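PDB 6TJ2: Alpha/beta hydrolase from Paenibacillus sp. VTT E-133280, which is an extracellular esterase that probably hydrolyses methyl salicylate to salicylic acid, like its structural and functional homologue, tobacco salicylic acid binding protein 2. Local coordinates for residues E78-H82 with Q94-V99; G148-D153 with L210-L214; A197-Q201 with M265-T270; I134-V138 with K281-D285; K86-V90 with G171-I175. Residues are numbered along the deposited sequence.

Interaction 1. Residues E78-H82 with Q94-V99; sequences EYAGH and QITKSV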
# COMPACT_ATOMS: atom_id res chain seq x y z
N GLU A 78 14.92 -28.86 6.65
CA GLU A 78 16.17 -28.11 6.58
C GLU A 78 16.85 -28.43 5.23
O GLU A 78 16.48 -29.43 4.55
CB GLU A 78 17.10 -28.51 7.72
CG GLU A 78 18.29 -27.60 7.90
CD GLU A 78 17.80 -26.17 7.93
OE1 GLU A 78 17.43 -25.72 9.04
OE2 GLU A 78 17.85 -25.50 6.87
N TYR A 79 17.73 -27.55 4.79
CA TYR A 79 18.38 -27.73 3.48
C TYR A 79 19.89 -27.50 3.59
O TYR A 79 20.34 -27.01 4.57
CB TYR A 79 17.64 -26.95 2.40
CG TYR A 79 17.47 -25.46 2.56
CD1 TYR A 79 18.53 -24.57 2.45
CD2 TYR A 79 16.21 -24.93 2.73
CE1 TYR A 79 18.32 -23.20 2.50
CE2 TYR A 79 15.99 -23.56 2.79
CZ TYR A 79 17.04 -22.69 2.68
OH TYR A 79 16.84 -21.36 2.70
N ALA A 80 20.57 -27.82 2.50
CA ALA A 80 22.04 -27.91 2.49
C ALA A 80 22.66 -26.59 2.96
O ALA A 80 22.19 -25.50 2.62
CB ALA A 80 22.54 -28.30 1.15
N GLY A 81 23.70 -26.72 3.78
CA GLY A 81 24.48 -25.58 4.27
C GLY A 81 23.75 -24.72 5.27
O GLY A 81 24.25 -23.65 5.64
N HIS A 82 22.60 -25.18 5.74
CA HIS A 82 21.78 -24.46 6.72
C HIS A 82 21.44 -25.40 7.88
O HIS A 82 21.63 -26.62 7.78
CB HIS A 82 20.52 -23.89 6.07
CG HIS A 82 20.82 -22.85 5.05
ND1 HIS A 82 21.45 -23.13 3.85
CD2 HIS A 82 20.55 -21.54 5.06
CE1 HIS A 82 21.57 -21.97 3.17
NE2 HIS A 82 21.02 -20.99 3.88
N GLN A 94 22.90 -27.58 -4.78
CA GLN A 94 22.95 -28.49 -3.63
C GLN A 94 21.75 -28.23 -2.72
O GLN A 94 21.16 -29.18 -2.18
CB GLN A 94 24.26 -28.32 -2.85
CG GLN A 94 25.48 -28.91 -3.56
CD GLN A 94 26.76 -28.48 -2.88
OE1 GLN A 94 26.97 -27.36 -2.47
NE2 GLN A 94 27.66 -29.46 -2.73
N ILE A 95 21.38 -26.96 -2.51
CA ILE A 95 20.17 -26.65 -1.68
C ILE A 95 18.96 -27.26 -2.36
O ILE A 95 18.13 -27.95 -1.68
CB ILE A 95 20.07 -25.12 -1.54
CG1 ILE A 95 21.15 -24.60 -0.60
CG2 ILE A 95 18.66 -24.75 -1.07
CD1 ILE A 95 21.26 -23.11 -0.52
N THR A 96 18.78 -27.06 -3.64
CA THR A 96 17.61 -27.52 -4.38
C THR A 96 17.55 -29.04 -4.28
O THR A 96 16.50 -29.58 -3.99
CB THR A 96 17.68 -27.05 -5.82
OG1 THR A 96 17.69 -25.63 -5.83
CG2 THR A 96 16.57 -27.61 -6.66
N LYS A 97 18.68 -29.73 -4.48
CA LYS A 97 18.70 -31.18 -4.44
C LYS A 97 18.34 -31.65 -3.05
O LYS A 97 17.58 -32.64 -2.93
CB LYS A 97 20.06 -31.74 -4.86
CG LYS A 97 20.15 -33.25 -4.71
CD LYS A 97 21.33 -33.86 -5.43
CE LYS A 97 21.14 -35.33 -5.73
NZ LYS A 97 21.03 -36.11 -4.51
N SER A 98 18.80 -30.98 -2.02
CA SER A 98 18.43 -31.44 -0.64
C SER A 98 16.91 -31.38 -0.41
O SER A 98 16.33 -32.24 0.26
CB SER A 98 19.21 -30.71 0.42
OG SER A 98 18.85 -29.33 0.56
N VAL A 99 16.24 -30.38 -0.95
CA VAL A 99 14.77 -30.27 -0.77
C VAL A 99 14.06 -31.25 -1.67
O VAL A 99 13.11 -31.92 -1.23
CB VAL A 99 14.32 -28.84 -1.03
CG1 VAL A 99 12.79 -28.75 -0.93
CG2 VAL A 99 15.00 -27.88 -0.07
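Ile95 fills the middle of this contact, in which a type II beta turn from Tyr79 to His82 lies against helix 92-105 of the alpha/beta-hydrolase fold. Its CG2 sits 3.5 Å from Tyr79 CD1 and 4.0 Å from the centroid of the Tyr79 ring, an off-centre CH-pi contact. The other branch runs along the turn: Ile95 CG1 is 4.3 Å from Ala80 CB, and at the last residue of the turn Ile95 CD1 is 3.9 Å from His82 CE1. One helical turn on, Val99 CG2 touches Tyr79 CB at 3.7 Å, while Ala80 CB rests 3.7 Å from Gln94 O. Tyr79 and Val99 also meet Ile50 on strand 46-50, so the Tyr79 side chain and the helix meet the same strand of the central sheet, and the Tyr79 ring stacks on His51, whose carbonyl takes the Tyr79 OH bond. The Tyr79 side chain lies near the probable Ser-His-Asp triad without touching it. Within the turn, His82 N bonds Tyr79 O and Gly81 occupies the position with positive phi, as suits glycine; His82 ND1 donates to Ala80 O, and its NE2 pairs with Glu205. The polar edge is a relay through Ser98. Its hydroxyl donates back to the helix, Ser98 OG to Ile95 O at 2.7 Å, and accepts from the loop, Ala80 N to Ser98 OG at 3.0 Å.

Interaction 2. Residues G148-D153 with L210-L214; sequences GQSVAD and LFEKL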
# COMPACT_ATOMS: atom_id res chain seq x y z
N GLY A 148 17.78 -16.19 -15.62
CA GLY A 148 19.11 -15.55 -15.76
C GLY A 148 19.47 -14.57 -14.68
O GLY A 148 20.52 -13.91 -14.74
N GLN A 149 18.63 -14.36 -13.67
CA GLN A 149 18.90 -13.45 -12.56
C GLN A 149 19.22 -14.23 -11.29
O GLN A 149 18.89 -15.41 -11.15
CB GLN A 149 17.66 -12.59 -12.25
CG GLN A 149 17.17 -11.74 -13.42
CD GLN A 149 15.98 -10.91 -13.05
OE1 GLN A 149 15.29 -11.13 -12.03
NE2 GLN A 149 15.65 -9.92 -13.89
N SER A 150 19.94 -13.58 -10.40
CA SER A 150 20.19 -14.06 -9.02
C SER A 150 19.22 -13.42 -8.04
O SER A 150 18.53 -12.41 -8.34
CB SER A 150 21.60 -13.76 -8.59
OG SER A 150 21.78 -12.36 -8.44
N VAL A 151 19.24 -13.93 -6.81
CA VAL A 151 18.52 -13.28 -5.71
C VAL A 151 19.12 -11.91 -5.41
O VAL A 151 18.37 -10.91 -5.30
CB VAL A 151 18.48 -14.20 -4.48
CG1 VAL A 151 17.98 -13.45 -3.26
CG2 VAL A 151 17.65 -15.41 -4.76
N ALA A 152 20.43 -11.80 -5.39
CA ALA A 152 21.12 -10.53 -5.10
C ALA A 152 20.77 -9.48 -6.19
O ALA A 152 20.60 -8.29 -5.78
CB ALA A 152 22.62 -10.77 -5.04
N ASP A 153 20.56 -9.92 -7.41
CA ASP A 153 20.19 -9.03 -8.54
C ASP A 153 18.89 -8.28 -8.21
O ASP A 153 18.60 -7.28 -8.89
CB ASP A 153 20.03 -9.78 -9.86
CG ASP A 153 21.32 -10.22 -10.57
OD1 ASP A 153 22.38 -9.60 -10.25
OD2 ASP A 153 21.21 -11.11 -11.41
N LEU A 210 23.13 -16.86 -3.13
CA LEU A 210 22.47 -15.53 -3.28
C LEU A 210 22.93 -14.86 -4.57
O LEU A 210 22.20 -14.02 -5.09
CB LEU A 210 22.80 -14.67 -2.07
CG LEU A 210 21.99 -14.94 -0.80
CD1 LEU A 210 22.10 -16.38 -0.33
CD2 LEU A 210 22.47 -13.99 0.30
N PHE A 211 24.10 -15.18 -5.08
CA PHE A 211 24.71 -14.47 -6.23
C PHE A 211 24.68 -15.33 -7.49
O PHE A 211 24.98 -14.78 -8.59
CB PHE A 211 26.13 -14.05 -5.90
CG PHE A 211 26.20 -13.00 -4.84
CD1 PHE A 211 26.11 -11.66 -5.20
CD2 PHE A 211 26.32 -13.32 -3.51
CE1 PHE A 211 26.13 -10.67 -4.24
CE2 PHE A 211 26.37 -12.32 -2.55
CZ PHE A 211 26.25 -11.00 -2.90
N GLU A 212 24.30 -16.59 -7.44
CA GLU A 212 24.25 -17.45 -8.65
C GLU A 212 23.08 -17.05 -9.54
O GLU A 212 21.93 -16.85 -9.08
CB GLU A 212 24.15 -18.92 -8.26
CG GLU A 212 25.38 -19.51 -7.65
CD GLU A 212 25.17 -20.95 -7.28
OE1 GLU A 212 24.64 -21.22 -6.20
OE2 GLU A 212 25.58 -21.82 -8.10
N LYS A 213 23.35 -16.96 -10.84
CA LYS A 213 22.30 -16.78 -11.86
C LYS A 213 21.49 -18.04 -11.99
O LYS A 213 22.09 -19.12 -12.05
CB LYS A 213 22.94 -16.47 -13.22
CG LYS A 213 23.81 -15.25 -13.20
CD LYS A 213 23.27 -14.01 -12.56
CE LYS A 213 23.98 -12.82 -13.17
NZ LYS A 213 23.85 -11.56 -12.36
N LEU A 214 20.17 -17.95 -11.96
CA LEU A 214 19.33 -19.15 -12.01
C LEU A 214 18.71 -19.37 -13.37
O LEU A 214 18.17 -18.44 -13.95
CB LEU A 214 18.28 -19.01 -10.91
CG LEU A 214 18.83 -18.79 -9.51
CD1 LEU A 214 17.70 -18.56 -8.55
CD2 LEU A 214 19.66 -19.98 -9.05
O HOH W 1 24.35 -12.09 -9.13
O HOH W 2 20.46 -16.56 -6.73
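A salt bridge, Lys213 NZ to Asp153 OD2 at 2.8 Å, closes the exposed side of this backbone-paired contact between two loops of the alpha/beta hydrolase, one leading into helix 157-170 and one leaving helix 208-211. Main-chain bonds run along its length: Gly148 N to Leu214 O at 2.8 Å, Leu214 N to Gln149 O at 3.0 Å and Ala152 N to Leu210 O at 2.9 Å. Asp153 also serves its own chain. Asp153 N donates to Ser150 OG at 2.9 Å, an ST motif, and in return Asp153 OD2 accepts from Ser150 N at 3.0 Å. Between these direct bonds, one water joins Ser150 OG to Phe211 O, and a second bridges the backbone, 2.9 Å from Val151 N and 2.8 Å from Glu212 O. Packing lies beyond them: Arg167 makes a cation-pi contact with Phe211, Leu160 of helix 157-170 meets both Ala152 and Phe211, and Ala152 CB is 3.6 Å from Phe211 CE1.

Interaction 3. Residues A197-Q201 with M265-T270; sequences AFYKQ and MTTVRT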
# COMPACT_ATOMS: atom_id res chain seq x y z
N ALA A 197 16.42 -11.34 20.50
CA ALA A 197 16.17 -12.79 20.53
C ALA A 197 16.17 -13.34 19.11
O ALA A 197 16.77 -14.38 18.79
CB ALA A 197 14.89 -13.11 21.22
N PHE A 198 15.53 -12.66 18.17
CA PHE A 198 15.44 -13.11 16.77
C PHE A 198 16.80 -13.00 16.09
O PHE A 198 17.15 -13.89 15.28
CB PHE A 198 14.37 -12.34 16.00
CG PHE A 198 12.99 -12.44 16.59
CD1 PHE A 198 12.57 -13.55 17.27
CD2 PHE A 198 12.13 -11.40 16.41
CE1 PHE A 198 11.27 -13.65 17.78
CE2 PHE A 198 10.83 -11.50 16.92
CZ PHE A 198 10.43 -12.59 17.61
N TYR A 199 17.63 -12.02 16.44
CA TYR A 199 18.97 -11.88 15.85
C TYR A 199 19.84 -13.06 16.26
O TYR A 199 20.61 -13.59 15.42
CB TYR A 199 19.60 -10.55 16.25
CG TYR A 199 20.89 -10.23 15.56
CD1 TYR A 199 20.95 -10.07 14.18
CD2 TYR A 199 22.07 -10.12 16.28
CE1 TYR A 199 22.14 -9.74 13.55
CE2 TYR A 199 23.25 -9.80 15.65
CZ TYR A 199 23.29 -9.59 14.28
OH TYR A 199 24.49 -9.29 13.68
N LYS A 200 19.67 -13.51 17.50
CA LYS A 200 20.46 -14.68 17.97
C LYS A 200 20.10 -15.91 17.13
O LYS A 200 20.93 -16.85 17.09
CB LYS A 200 20.18 -14.89 19.45
CG LYS A 200 20.88 -13.96 20.43
CD LYS A 200 20.41 -14.11 21.84
CE LYS A 200 21.24 -13.34 22.83
NZ LYS A 200 20.69 -13.46 24.20
N GLN A 201 18.91 -15.97 16.54
CA GLN A 201 18.42 -17.08 15.71
C GLN A 201 18.64 -16.81 14.23
O GLN A 201 18.03 -17.58 13.38
CB GLN A 201 16.93 -17.37 15.98
CG GLN A 201 16.60 -17.75 17.40
CD GLN A 201 15.11 -18.00 17.52
OE1 GLN A 201 14.51 -17.69 18.55
NE2 GLN A 201 14.49 -18.54 16.47
N MET A 265 10.54 -10.88 9.71
CA MET A 265 10.91 -12.00 10.63
C MET A 265 10.26 -11.91 12.01
O MET A 265 10.42 -12.88 12.77
CB MET A 265 12.42 -12.12 10.76
CG MET A 265 13.05 -12.42 9.46
SD MET A 265 14.74 -12.99 9.71
CE MET A 265 15.09 -13.78 8.15
N THR A 266 9.47 -10.90 12.34
CA THR A 266 8.80 -10.87 13.68
C THR A 266 7.52 -11.71 13.64
O THR A 266 7.24 -12.51 14.55
CB THR A 266 8.42 -9.43 14.02
OG1 THR A 266 9.57 -8.60 13.94
CG2 THR A 266 7.76 -9.30 15.38
N THR A 267 6.69 -11.49 12.63
CA THR A 267 5.27 -11.84 12.71
C THR A 267 5.05 -13.32 12.73
O THR A 267 4.11 -13.80 13.40
CB THR A 267 4.53 -11.15 11.56
OG1 THR A 267 5.04 -9.81 11.40
CG2 THR A 267 3.02 -11.09 11.76
N VAL A 268 5.90 -14.08 12.07
CA VAL A 268 5.73 -15.57 12.11
C VAL A 268 5.97 -16.09 13.52
O VAL A 268 5.57 -17.23 13.86
CB VAL A 268 6.64 -16.32 11.12
CG1 VAL A 268 6.23 -15.96 9.71
CG2 VAL A 268 8.10 -16.11 11.41
N ARG A 269 6.64 -15.32 14.38
CA ARG A 269 6.88 -15.72 15.80
C ARG A 269 5.82 -15.12 16.69
O ARG A 269 5.37 -15.83 17.61
CB ARG A 269 8.24 -15.25 16.31
CG ARG A 269 9.35 -16.17 15.88
CD ARG A 269 10.08 -15.57 14.71
NE ARG A 269 11.23 -16.41 14.47
CZ ARG A 269 12.38 -15.98 13.96
NH1 ARG A 269 12.53 -14.77 13.48
NH2 ARG A 269 13.38 -16.82 13.90
N THR A 270 5.41 -13.88 16.48
CA THR A 270 4.53 -13.16 17.45
C THR A 270 3.07 -13.37 17.14
O THR A 270 2.25 -13.21 18.06
CB THR A 270 4.93 -11.69 17.53
OG1 THR A 270 4.75 -11.18 16.20
CG2 THR A 270 6.37 -11.52 17.96
O HOH W 3 15.33 -14.58 13.26
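Phe198 projects from helix 192-200 and lays one face of its ring over the aliphatic part of Arg269, a CH-pi contact with Arg269 CD 4.2 Å from the ring centroid. It joins that helix to the segment that runs from Met265 into the short helix 267-270, directly after His264 of the probable catalytic triad of this alpha/beta hydrolase. The ring end goes deeper: Phe198 CZ is 3.7 Å from Arg269 CB and 4.2 Å from Thr270 CG2, which lies at the ring edge, and Phe198 CE2 is 3.9 Å from Thr266 CA. Phe182 of helix 179-185 touches both Phe198 and Met265. The guanidinium is held by its own segment, with Arg269 NH1 donating to Met265 O at 2.9 Å. Gln201 NE2 and Arg269 NH2, 3.3 Å apart, are both donors and merely lie side by side. The polar link between the segments is a water that accepts from Arg269 NH1 at 2.8 Å and donates to Phe198 O at 2.8 Å.

Interaction 4. Residues I134-V138 with K281-D285; sequences IKRIV and KAGRD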
# COMPACT_ATOMS: atom_id res chain seq x y z
N ILE A 134 3.11 -30.89 -7.01
CA ILE A 134 2.78 -29.60 -6.37
C ILE A 134 1.37 -29.15 -6.74
O ILE A 134 1.06 -29.06 -7.95
CB ILE A 134 3.85 -28.57 -6.76
CG1 ILE A 134 5.25 -28.99 -6.29
CG2 ILE A 134 3.46 -27.20 -6.22
CD1 ILE A 134 6.34 -28.20 -6.95
N LYS A 135 0.57 -28.88 -5.73
CA LYS A 135 -0.80 -28.35 -5.91
C LYS A 135 -0.77 -26.84 -6.24
O LYS A 135 -1.56 -26.38 -7.07
CB LYS A 135 -1.62 -28.65 -4.65
CG LYS A 135 -3.05 -28.12 -4.62
CD LYS A 135 -3.63 -28.08 -3.22
CE LYS A 135 -4.67 -29.10 -2.88
NZ LYS A 135 -5.72 -29.17 -3.94
N ARG A 136 0.06 -26.08 -5.53
CA ARG A 136 0.10 -24.60 -5.61
C ARG A 136 1.43 -24.16 -5.03
O ARG A 136 1.94 -24.81 -4.09
CB ARG A 136 -1.10 -24.00 -4.86
CG ARG A 136 -1.17 -22.48 -4.84
CD ARG A 136 -2.49 -21.93 -4.32
NE ARG A 136 -3.56 -22.06 -5.26
CZ ARG A 136 -3.92 -21.11 -6.17
NH1 ARG A 136 -3.36 -19.89 -6.33
NH2 ARG A 136 -4.92 -21.42 -6.97
N ILE A 137 1.98 -23.10 -5.58
CA ILE A 137 3.26 -22.51 -5.12
C ILE A 137 2.96 -21.17 -4.49
O ILE A 137 2.29 -20.32 -5.14
CB ILE A 137 4.24 -22.41 -6.27
CG1 ILE A 137 4.47 -23.74 -6.98
CG2 ILE A 137 5.52 -21.80 -5.77
CD1 ILE A 137 5.21 -23.56 -8.32
N VAL A 138 3.37 -20.95 -3.26
CA VAL A 138 3.07 -19.72 -2.50
C VAL A 138 4.38 -19.02 -2.22
O VAL A 138 5.25 -19.59 -1.54
CB VAL A 138 2.28 -20.00 -1.22
CG1 VAL A 138 2.04 -18.71 -0.45
CG2 VAL A 138 0.97 -20.70 -1.55
N LYS A 281 -5.35 -18.93 3.45
CA LYS A 281 -6.01 -18.07 2.44
C LYS A 281 -5.22 -18.01 1.14
O LYS A 281 -5.78 -18.02 0.04
CB LYS A 281 -6.14 -16.65 2.97
CG LYS A 281 -7.41 -16.35 3.76
CD LYS A 281 -7.45 -14.85 4.09
CE LYS A 281 -8.03 -13.86 3.10
NZ LYS A 281 -8.41 -12.60 3.82
N ALA A 282 -3.87 -18.10 1.22
CA ALA A 282 -3.00 -18.10 0.05
C ALA A 282 -2.89 -19.49 -0.59
O ALA A 282 -2.76 -19.60 -1.80
CB ALA A 282 -1.65 -17.54 0.46
N GLY A 283 -3.02 -20.55 0.21
CA GLY A 283 -2.77 -21.93 -0.25
C GLY A 283 -3.99 -22.70 -0.68
O GLY A 283 -3.85 -23.67 -1.48
N ARG A 284 -5.19 -22.33 -0.22
CA ARG A 284 -6.42 -23.09 -0.45
C ARG A 284 -6.78 -23.07 -1.91
O ARG A 284 -6.37 -22.18 -2.66
CB ARG A 284 -7.55 -22.57 0.40
CG ARG A 284 -7.99 -21.15 0.04
CD ARG A 284 -9.06 -20.70 0.99
NE ARG A 284 -9.42 -19.31 0.76
CZ ARG A 284 -10.33 -18.66 1.46
NH1 ARG A 284 -11.12 -19.29 2.31
NH2 ARG A 284 -10.48 -17.35 1.29
N ASP A 285 -7.54 -24.06 -2.36
CA ASP A 285 -8.10 -24.00 -3.74
C ASP A 285 -9.05 -22.78 -3.99
O ASP A 285 -9.57 -22.29 -2.92
CB ASP A 285 -8.81 -25.31 -3.99
CG ASP A 285 -7.86 -26.47 -4.21
OD1 ASP A 285 -6.68 -26.22 -4.69
OD2 ASP A 285 -8.37 -27.61 -4.07
O HOH W 4 -4.49 -24.41 -4.21
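Ala282, in the last turn of the C-terminal helix 272-283, begins a contact in which that helix lies over strand 134-139 of the parallel alpha/beta-hydrolase sheet; the directions of 135-138 and 282-285 are 163° apart. Its CB is 4.0 Å from Val138 CG1, and its carbonyl faces the strand too, with Ala282 O 3.4 Å from Arg136 CD and 3.9 Å from Val138 CG2. Gly283 follows, its CA 4.1 Å from Val138 CG2 and Gly283 O 3.6 Å from Arg136 CD. The long Arg136 side chain is thus covered by the helix end, while its guanidinium bonds Ser227 on the neighbouring strand 226-231 and forms a salt bridge with Asp184 of a second subunit. At Arg284 the chain leaves helical geometry; its CA-to-CB bond points away from the strand, and the side chain packs on Thr189 of the second subunit. Asp285 closes the chain. Its carboxylate forms a salt bridge with Lys135, where the chain turns a corner: Lys135 NZ to Asp285 OD2 is 3.1 Å, with a weak bond to OD1 at 3.2 Å. A single water ties three residues together, accepting from Arg136 NE at 2.7 Å and donating to Gly283 O and Asp285 OD1, each at 2.9 Å.

Interaction 5. Residues K86-V90 with G171-I175; sequences KNNNV and GNNTI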
# COMPACT_ATOMS: atom_id res chain seq x y z
N LYS A 86 27.03 -27.78 7.98
CA LYS A 86 28.04 -26.70 7.82
C LYS A 86 28.65 -26.82 6.44
O LYS A 86 29.34 -27.79 6.14
CB LYS A 86 29.08 -26.77 8.94
CG LYS A 86 30.23 -25.77 8.82
CD LYS A 86 29.85 -24.35 9.19
CE LYS A 86 31.05 -23.41 9.10
NZ LYS A 86 30.73 -21.97 9.33
N ASN A 87 28.37 -25.83 5.60
CA ASN A 87 28.99 -25.78 4.26
C ASN A 87 28.95 -24.34 3.76
O ASN A 87 27.97 -23.95 3.10
CB ASN A 87 28.34 -26.72 3.28
CG ASN A 87 29.11 -26.79 1.98
OD1 ASN A 87 30.09 -26.07 1.81
ND2 ASN A 87 28.60 -27.57 1.06
N ASN A 88 29.97 -23.58 4.08
CA ASN A 88 30.07 -22.18 3.64
C ASN A 88 30.14 -22.06 2.12
O ASN A 88 29.90 -20.96 1.63
CB ASN A 88 31.26 -21.50 4.33
CG ASN A 88 31.04 -21.24 5.81
OD1 ASN A 88 29.89 -21.22 6.26
ND2 ASN A 88 32.11 -20.91 6.49
N ASN A 89 30.44 -23.14 1.42
CA ASN A 89 30.57 -23.13 -0.04
C ASN A 89 29.40 -23.81 -0.73
O ASN A 89 29.46 -24.10 -1.93
CB ASN A 89 31.91 -23.73 -0.47
CG ASN A 89 33.10 -22.89 -0.04
OD1 ASN A 89 33.03 -21.69 0.13
ND2 ASN A 89 34.27 -23.53 -0.04
N VAL A 90 28.30 -23.99 -0.01
CA VAL A 90 27.08 -24.60 -0.59
C VAL A 90 26.61 -23.82 -1.81
O VAL A 90 26.76 -22.58 -1.87
CB VAL A 90 25.98 -24.76 0.46
CG1 VAL A 90 25.35 -23.42 0.79
CG2 VAL A 90 24.94 -25.72 0.00
N GLY A 171 35.75 -13.11 4.85
CA GLY A 171 36.87 -13.98 4.50
C GLY A 171 36.50 -15.46 4.49
O GLY A 171 37.39 -16.29 4.43
N ASN A 172 35.23 -15.86 4.59
CA ASN A 172 34.83 -17.28 4.58
C ASN A 172 33.55 -17.47 3.76
O ASN A 172 32.86 -18.47 3.97
CB ASN A 172 34.69 -17.87 5.98
CG ASN A 172 33.57 -17.24 6.77
OD1 ASN A 172 32.83 -16.38 6.28
ND2 ASN A 172 33.46 -17.67 8.01
N ASN A 173 33.23 -16.52 2.89
CA ASN A 173 32.09 -16.69 1.97
C ASN A 173 30.77 -16.70 2.75
O ASN A 173 29.85 -17.34 2.26
CB ASN A 173 32.21 -17.93 1.10
CG ASN A 173 31.31 -17.90 -0.11
OD1 ASN A 173 30.65 -18.92 -0.44
ND2 ASN A 173 31.29 -16.79 -0.81
N THR A 174 30.65 -15.90 3.79
CA THR A 174 29.38 -15.77 4.52
C THR A 174 29.00 -14.30 4.64
O THR A 174 29.84 -13.39 4.54
CB THR A 174 29.38 -16.44 5.88
OG1 THR A 174 30.30 -15.81 6.79
CG2 THR A 174 29.71 -17.92 5.80
N ILE A 175 27.70 -14.08 4.83
CA ILE A 175 27.19 -12.73 5.11
C ILE A 175 26.50 -12.77 6.45
O ILE A 175 25.54 -13.53 6.66
CB ILE A 175 26.18 -12.30 4.03
CG1 ILE A 175 26.89 -12.17 2.68
CG2 ILE A 175 25.51 -11.00 4.44
CD1 ILE A 175 25.92 -12.04 1.49
O HOH W 5 34.29 -20.56 2.14
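An Asx turn combined with a type I beta turn presents the loop before helix 92-105 to the short two-stranded antiparallel sheet of 174-175 and 205-206, at the surface of the alpha/beta hydrolase. Asn87 OD1 accepts from Asn89 N at 3.0 Å, and Val90 N bonds Asn87 O at 3.1 Å, so that Asn88 sits at the tip of the turn. Asn88 provides most of the loop's share of the contact. Its CB lies 3.4 Å from Asn172 O, and its amide group lies over Thr174, with Asn88 OD1 3.3 Å from Thr174 CG2. The opposing segment descends from helix 157-170: Gly171 leaves that helix with positive phi, and Asn173, also at positive phi, comes just before the strand. The main chain of Asn173 bonds Ala207 near the partner strand. Asn172 and Thr174 brace each other, Thr174 OG1 donating to Asn172 OD1 at 2.6 Å; Ser170 bonds that same OD1 and the Thr174 backbone. On the loop side, Lys86 NZ reaches Asn88 OD1 in a weak bond of 3.3 Å. The contact is small and polar, joining the turn to the loop and first strand residue after helix 157-170. Water supplies a link at its margin: one molecule donates to Asn89 OD1 at 2.6 Å and, weakly, to Asn172 O at 3.1 Å.

Interactions 1 and 5 share the chain between strand 73-75 and helix 92-105: the first seats its beginning on that helix, the second meets the strand 174-175 region, and they touch where Val90 CG2 lies 3.7 Å from Ala80 CB. Interaction 5 also meets interaction 2 through Ile175, which packs on Leu210 and Phe211. Interactions 1 to 4 are partly buried, whereas interaction 5 is a surface contact of asparagines and water. Backbone pairing dominates interaction 2, an aromatic ring over an arginine interaction 3. Interaction 4 belongs to the central sheet, about 33 Å from interaction 5 between centres, and alone of the five reaches another subunit.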